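Local coordinates for protein SAM-dependent methyltransferase (Pyrococcus horikoshii, PDB 1WZN) that probably transfers a methyl group from S-adenosyl-L-methionine to an acceptor substrate, and binds S-adenosyl-L-homocysteine, at residues 175-178 / 179-182. Numbering follows the deposited sequence.
Sequences EVEP and AVQK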
loop_
_atom_site.group_PDB
_atom_site.type_symbol
_atom_site.label_atom_id
_atom_site.label_comp_id
_atom_site.label_asym_id
_atom_site.label_seq_id
_atom_site.Cartn_x
_atom_site.Cartn_y
_atom_site.Cartn_z
ATOM N N GLU A 175 -8.119 -12.823 8.685
ATOM C CA GLU A 175 -8.894 -13.192 7.513
ATOM C C GLU A 175 -10.325 -12.812 7.871
ATOM O O GLU A 175 -10.915 -13.379 8.792
ATOM C CB GLU A 175 -8.752 -14.693 7.248
ATOM C CG GLU A 175 -7.415 -15.051 6.593
ATOM C CD GLU A 175 -6.988 -16.490 6.828
ATOM O OE1 GLU A 175 -7.857 -17.388 6.796
ATOM O OE2 GLU A 175 -5.771 -16.724 7.028
ATOM N N VAL A 176 -10.867 -11.833 7.156
ATOM C CA VAL A 176 -12.212 -11.340 7.420
ATOM C C VAL A 176 -13.269 -11.793 6.420
ATOM O O VAL A 176 -13.006 -11.896 5.222
ATOM C CB VAL A 176 -12.221 -9.798 7.457
ATOM C CG1 VAL A 176 -13.612 -9.280 7.810
ATOM C CG2 VAL A 176 -11.194 -9.301 8.455
ATOM N N GLU A 177 -14.462 -12.071 6.941
ATOM C CA GLU A 177 -15.614 -12.473 6.137
ATOM C C GLU A 177 -16.676 -11.442 6.518
ATOM O O GLU A 177 -17.480 -11.662 7.427
ATOM C CB GLU A 177 -16.077 -13.880 6.516
ATOM C CG GLU A 177 -15.006 -14.945 6.346
ATOM C CD GLU A 177 -15.489 -16.325 6.737
ATOM O OE1 GLU A 177 -16.026 -16.478 7.855
ATOM O OE2 GLU A 177 -15.325 -17.263 5.927
ATOM N N PRO A 178 -16.681 -10.294 5.823
ATOM C CA PRO A 178 -17.606 -9.179 6.048
ATOM C C PRO A 178 -19.093 -9.508 6.051
ATOM O O PRO A 178 -19.832 -9.054 6.931
ATOM C CB PRO A 178 -17.232 -8.196 4.939
ATOM C CG PRO A 178 -16.519 -8.911 3.837
ATOM C CD PRO A 178 -15.931 -10.095 4.569
ATOM N N ALA A 179 -19.527 -10.293 5.068
ATOM C CA ALA A 179 -20.934 -10.660 4.938
ATOM C C ALA A 179 -21.528 -11.201 6.228
ATOM O O ALA A 179 -22.606 -10.772 6.653
ATOM C CB ALA A 179 -21.101 -11.685 3.824
ATOM N N VAL A 180 -20.827 -12.146 6.846
ATOM C CA VAL A 180 -21.297 -12.754 8.083
ATOM C C VAL A 180 -20.670 -12.135 9.328
ATOM O O VAL A 180 -20.844 -12.641 10.438
ATOM C CB VAL A 180 -21.041 -14.278 8.073
ATOM C CG1 VAL A 180 -21.882 -14.931 6.972
ATOM C CG2 VAL A 180 -19.563 -14.562 7.845
ATOM N N GLN A 181 -19.947 -11.033 9.139
ATOM C CA GLN A 181 -19.315 -10.326 10.246
ATOM C C GLN A 181 -18.449 -11.240 11.118
ATOM O O GLN A 181 -18.561 -11.252 12.350
ATOM C CB GLN A 181 -20.397 -9.642 11.089
ATOM C CG GLN A 181 -21.052 -8.453 10.383
ATOM C CD GLN A 181 -22.301 -7.960 11.084
ATOM O OE1 GLN A 181 -23.421 -8.164 10.604
ATOM N NE2 GLN A 181 -22.121 -7.320 12.233
ATOM N N LYS A 182 -17.585 -12.005 10.462
ATOM C CA LYS A 182 -16.693 -12.923 11.151
ATOM C C LYS A 182 -15.261 -12.526 10.850
ATOM O O LYS A 182 -14.962 -11.992 9.779
ATOM C CB LYS A 182 -16.920 -14.362 10.680
ATOM C CG LYS A 182 -18.256 -14.978 11.083
ATOM C CD LYS A 182 -18.305 -15.331 12.560
ATOM C CE LYS A 182 -19.549 -16.159 12.883
ATOM N NZ LYS A 182 -19.612 -16.551 14.320
#
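Glu177 and Lys182 face each other as an antiparallel hydrogen-bonded pair and join their backbones twice. The N-H of Glu177 reaches Lys182 O at 2.9 Å, nearly straight. In return Lys182 N donates to Glu177 O over 3.1 Å. Between them the chain reverses in a type I turn from Pro178 to Gln181, closed by a 3.0 Å bond from Gln181 N to Pro178 O.

Proline suits the opening of the turn, since its ring restricts phi to the helical value taken as the chain leaves the strand, and it has no N-H to satisfy. Ala179 and Val180 occupy the two central positions. Gln181 takes the left-handed backbone conformation (phi 53°, psi 50°), less usual for a residue with a side chain. Its amide is well held: NE2 bonds to Glu214 and to the carbonyl of Ile209, and OE1 to the backbone N of Arg213 in a second subunit.

Among the side chains, Glu177 and Val180 lie alongside each other, CB of Glu177 touching CG2 of Val180 at 3.8 Å. With CG1 of Val180 anti to its carbonyl carbon (chi1 -65°), CG2 is left between N and C, next to Glu177. Glu177 OE1 approaches CB of Lys182 at 3.6 Å, not its ammonium group; the lysine bends at chi2 and NZ bonds to Asn208 OD1. Val176 CG1 touches the carbonyl O of Lys182 at 3.6 Å.

This is a 4:4 beta hairpin: its four-residue loop, 178-181, holds the type I turn, ends in the left-handed Gln181, and links strands 166-177 and 182-192 of the four-stranded antiparallel sheet, packed here against the second subunit.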